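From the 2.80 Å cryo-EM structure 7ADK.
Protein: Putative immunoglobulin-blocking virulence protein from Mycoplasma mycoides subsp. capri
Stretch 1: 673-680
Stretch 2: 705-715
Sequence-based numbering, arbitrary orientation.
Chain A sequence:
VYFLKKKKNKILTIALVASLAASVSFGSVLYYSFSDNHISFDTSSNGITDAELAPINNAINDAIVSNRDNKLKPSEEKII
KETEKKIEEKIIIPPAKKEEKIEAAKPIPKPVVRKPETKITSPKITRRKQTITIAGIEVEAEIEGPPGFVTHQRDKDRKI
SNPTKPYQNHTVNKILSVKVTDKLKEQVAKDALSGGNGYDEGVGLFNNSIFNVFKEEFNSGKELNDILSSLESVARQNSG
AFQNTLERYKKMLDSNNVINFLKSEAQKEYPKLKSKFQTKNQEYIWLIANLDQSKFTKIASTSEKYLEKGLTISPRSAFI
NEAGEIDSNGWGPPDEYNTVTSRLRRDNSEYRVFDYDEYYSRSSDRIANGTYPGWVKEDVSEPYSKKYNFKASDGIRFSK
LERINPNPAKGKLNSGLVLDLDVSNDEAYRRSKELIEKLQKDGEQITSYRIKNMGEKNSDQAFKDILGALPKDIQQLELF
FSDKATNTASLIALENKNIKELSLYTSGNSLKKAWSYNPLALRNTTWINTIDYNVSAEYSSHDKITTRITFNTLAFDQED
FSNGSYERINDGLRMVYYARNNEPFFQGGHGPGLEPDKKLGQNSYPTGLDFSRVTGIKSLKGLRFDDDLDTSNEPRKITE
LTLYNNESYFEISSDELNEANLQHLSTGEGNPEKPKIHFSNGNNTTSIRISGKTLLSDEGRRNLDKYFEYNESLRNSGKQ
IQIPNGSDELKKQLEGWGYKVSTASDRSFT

Stretch 1 673-680: EKPKIHFS
Stretch 2 (705-715) DKYFEYNESLR

Strand 676-679 crosses helix 705-709 at -78°, the axes 8.1 Å apart at closest approach. In register, CA of Lys676 lies 4.7 Å from CA of Tyr710, and CA of Ile677 4.8 Å from CA of Asn711. A hydrogen bond joins the stretches, Ile677 N to Tyr710 O, 2.9 Å and nearly linear at 173°; the strand phi/psi of Ile677 (-117/141) and the -86/-9 of Tyr710 accompany it. Lys676 CA adds a CA-H...O contact to Tyr710 O at 3.5 Å.

Tyr710 (chi1 -58°, m; chi2 -17°) points toward the strand and offers a ring face to Pro675, whose CG sits 3.8 Å from the ring centroid, 15° off the normal: a CH-pi contact. Ile677, m then t (-63°, 168°), extends CD1 to 4.1 Å from Tyr707 CD1, while its CG1 lies 4.0 Å from Tyr710 CB. Phe679 (m, chi2 -73°) points toward the second stretch; its CE2 meets Leu714 CD1 (m, t) at 3.8 Å, and Tyr707 CD1 lies at its ring edge, 4.3 Å from CZ. Tyr707 (m, chi2 -86°) starts sideways, but its end comes nearer, so its CD1 meets both Ile677 CD1 and Phe679 CZ. Asn711 holds the N-cap position before helix 712-715; its backbone O accepts Arg715 N at 3.0 Å. His678 (m, chi2 -82°) points away; Lys676 (m, t, t, t) does so overall, though its CB lies 4.1 Å from Tyr710 O.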

# COMPACT_ATOMS: atom_id res chain seq x y z
N GLU A 673 -9.73 -20.55 -11.49
CA GLU A 673 -9.57 -20.11 -10.10
C GLU A 673 -10.53 -20.84 -9.16
O GLU A 673 -11.74 -20.91 -9.38
CB GLU A 673 -9.61 -18.58 -9.98
CG GLU A 673 -10.99 -17.91 -9.93
CD GLU A 673 -11.91 -18.24 -11.11
OE1 GLU A 673 -11.43 -18.44 -12.25
OE2 GLU A 673 -13.15 -18.26 -10.91
N LYS A 674 -9.99 -21.40 -8.08
CA LYS A 674 -10.73 -22.11 -7.03
C LYS A 674 -11.25 -21.11 -5.97
O LYS A 674 -10.73 -20.00 -5.88
CB LYS A 674 -9.83 -23.23 -6.45
CG LYS A 674 -9.38 -24.25 -7.51
CD LYS A 674 -10.51 -24.98 -8.24
CE LYS A 674 -10.00 -25.88 -9.37
NZ LYS A 674 -9.70 -25.14 -10.61
N PRO A 675 -12.27 -21.47 -5.18
CA PRO A 675 -12.77 -20.60 -4.12
C PRO A 675 -11.80 -20.52 -2.92
O PRO A 675 -10.82 -21.25 -2.85
CB PRO A 675 -14.12 -21.19 -3.77
CG PRO A 675 -13.91 -22.67 -3.99
CD PRO A 675 -13.02 -22.71 -5.21
N LYS A 676 -12.05 -19.62 -1.96
CA LYS A 676 -11.14 -19.30 -0.85
C LYS A 676 -11.71 -19.60 0.53
O LYS A 676 -12.89 -19.40 0.80
CB LYS A 676 -10.67 -17.84 -0.92
CG LYS A 676 -9.69 -17.60 -2.06
CD LYS A 676 -9.07 -16.21 -2.00
CE LYS A 676 -8.08 -16.02 -3.15
NZ LYS A 676 -7.41 -14.72 -3.11
N ILE A 677 -10.85 -20.03 1.44
CA ILE A 677 -11.07 -20.01 2.88
C ILE A 677 -10.03 -19.09 3.50
O ILE A 677 -8.87 -19.09 3.08
CB ILE A 677 -11.09 -21.43 3.50
CG1 ILE A 677 -12.24 -22.28 2.95
CG2 ILE A 677 -11.21 -21.35 5.03
CD1 ILE A 677 -12.14 -23.76 3.28
N HIS A 678 -10.43 -18.31 4.49
CA HIS A 678 -9.61 -17.37 5.25
C HIS A 678 -9.81 -17.55 6.75
O HIS A 678 -10.87 -18.00 7.18
CB HIS A 678 -9.97 -15.93 4.89
CG HIS A 678 -9.52 -15.45 3.55
ND1 HIS A 678 -8.24 -14.97 3.24
CD2 HIS A 678 -10.33 -15.27 2.48
CE1 HIS A 678 -8.32 -14.51 1.99
NE2 HIS A 678 -9.56 -14.68 1.51
N PHE A 679 -8.86 -17.11 7.56
CA PHE A 679 -8.97 -17.08 9.02
C PHE A 679 -8.60 -15.71 9.59
O PHE A 679 -7.70 -15.06 9.08
CB PHE A 679 -8.11 -18.18 9.63
CG PHE A 679 -8.53 -19.59 9.29
CD1 PHE A 679 -9.67 -20.13 9.88
CD2 PHE A 679 -7.79 -20.36 8.37
CE1 PHE A 679 -10.09 -21.42 9.55
CE2 PHE A 679 -8.21 -21.66 8.04
CZ PHE A 679 -9.37 -22.19 8.62
N SER A 680 -9.24 -15.29 10.68
CA SER A 680 -9.04 -13.96 11.28
C SER A 680 -7.60 -13.63 11.73
O SER A 680 -7.23 -12.47 11.82
CB SER A 680 -9.98 -13.80 12.47
OG SER A 680 -11.31 -14.01 12.09
N ASP A 705 -10.09 -32.06 2.66
CA ASP A 705 -9.31 -31.59 1.51
C ASP A 705 -9.46 -30.09 1.27
O ASP A 705 -8.47 -29.38 1.08
CB ASP A 705 -9.70 -32.34 0.23
CG ASP A 705 -9.45 -33.84 0.26
OD1 ASP A 705 -8.84 -34.36 1.21
OD2 ASP A 705 -9.83 -34.51 -0.73
N LYS A 706 -10.69 -29.57 1.37
CA LYS A 706 -11.00 -28.18 1.03
C LYS A 706 -10.32 -27.17 1.94
O LYS A 706 -9.85 -26.16 1.45
CB LYS A 706 -12.52 -27.94 1.01
CG LYS A 706 -13.34 -28.91 0.16
CD LYS A 706 -12.68 -29.35 -1.16
CE LYS A 706 -13.59 -30.27 -1.97
NZ LYS A 706 -14.76 -29.57 -2.52
N TYR A 707 -10.21 -27.43 3.25
CA TYR A 707 -9.46 -26.54 4.15
C TYR A 707 -7.97 -26.46 3.82
O TYR A 707 -7.37 -25.43 4.08
CB TYR A 707 -9.62 -26.97 5.61
CG TYR A 707 -10.97 -26.77 6.25
CD1 TYR A 707 -11.32 -25.54 6.84
CD2 TYR A 707 -11.86 -27.85 6.32
CE1 TYR A 707 -12.55 -25.40 7.49
CE2 TYR A 707 -13.08 -27.71 6.99
CZ TYR A 707 -13.43 -26.49 7.57
OH TYR A 707 -14.60 -26.40 8.24
N PHE A 708 -7.35 -27.50 3.25
CA PHE A 708 -5.97 -27.42 2.79
C PHE A 708 -5.86 -26.78 1.41
O PHE A 708 -4.97 -25.98 1.18
CB PHE A 708 -5.34 -28.82 2.83
CG PHE A 708 -5.12 -29.34 4.23
CD1 PHE A 708 -4.22 -28.67 5.08
CD2 PHE A 708 -5.76 -30.50 4.68
CE1 PHE A 708 -3.99 -29.14 6.38
CE2 PHE A 708 -5.53 -30.99 5.97
CZ PHE A 708 -4.65 -30.30 6.83
N GLU A 709 -6.77 -27.07 0.49
CA GLU A 709 -6.75 -26.57 -0.88
C GLU A 709 -7.09 -25.08 -0.96
O GLU A 709 -6.36 -24.31 -1.58
CB GLU A 709 -7.67 -27.44 -1.73
CG GLU A 709 -7.58 -27.15 -3.22
CD GLU A 709 -8.57 -27.98 -4.05
OE1 GLU A 709 -9.19 -28.92 -3.52
OE2 GLU A 709 -8.74 -27.71 -5.24
N TYR A 710 -8.18 -24.65 -0.33
CA TYR A 710 -8.74 -23.31 -0.49
C TYR A 710 -8.11 -22.26 0.43
O TYR A 710 -8.38 -21.08 0.26
CB TYR A 710 -10.27 -23.37 -0.32
CG TYR A 710 -11.05 -24.29 -1.27
CD1 TYR A 710 -10.49 -24.78 -2.46
CD2 TYR A 710 -12.38 -24.63 -0.95
CE1 TYR A 710 -11.23 -25.63 -3.30
CE2 TYR A 710 -13.12 -25.48 -1.78
CZ TYR A 710 -12.54 -25.99 -2.96
OH TYR A 710 -13.23 -26.85 -3.76
N ASN A 711 -7.28 -22.64 1.40
CA ASN A 711 -6.60 -21.73 2.32
C ASN A 711 -5.09 -21.77 2.09
O ASN A 711 -4.46 -22.77 2.40
CB ASN A 711 -6.97 -22.09 3.75
CG ASN A 711 -6.36 -21.15 4.75
OD1 ASN A 711 -6.88 -20.11 5.08
ND2 ASN A 711 -5.22 -21.48 5.28
N GLU A 712 -4.50 -20.66 1.65
CA GLU A 712 -3.08 -20.55 1.27
C GLU A 712 -2.13 -21.08 2.34
O GLU A 712 -1.31 -21.96 2.09
CB GLU A 712 -2.78 -19.09 0.91
CG GLU A 712 -1.35 -18.79 0.41
CD GLU A 712 -0.27 -18.65 1.50
OE1 GLU A 712 0.91 -18.93 1.19
OE2 GLU A 712 -0.57 -18.22 2.64
N SER A 713 -2.27 -20.59 3.57
CA SER A 713 -1.29 -20.83 4.63
C SER A 713 -1.40 -22.22 5.25
O SER A 713 -0.58 -22.58 6.09
CB SER A 713 -1.35 -19.71 5.67
OG SER A 713 -1.58 -18.46 5.06
N LEU A 714 -2.38 -23.01 4.81
CA LEU A 714 -2.53 -24.45 5.05
C LEU A 714 -2.08 -25.28 3.84
O LEU A 714 -1.46 -26.33 4.00
CB LEU A 714 -4.00 -24.75 5.41
CG LEU A 714 -4.42 -24.37 6.83
CD1 LEU A 714 -5.92 -24.53 6.97
CD2 LEU A 714 -3.81 -25.29 7.87
N ARG A 715 -2.33 -24.80 2.62
CA ARG A 715 -1.94 -25.43 1.35
C ARG A 715 -0.45 -25.71 1.22
O ARG A 715 -0.07 -26.70 0.60
CB ARG A 715 -2.37 -24.51 0.20
CG ARG A 715 -2.48 -25.21 -1.16
CD ARG A 715 -2.60 -24.20 -2.29
NE ARG A 715 -3.74 -23.29 -2.11
CZ ARG A 715 -3.76 -21.98 -2.23
NH1 ARG A 715 -4.89 -21.36 -2.19
NH2 ARG A 715 -2.70 -21.25 -2.38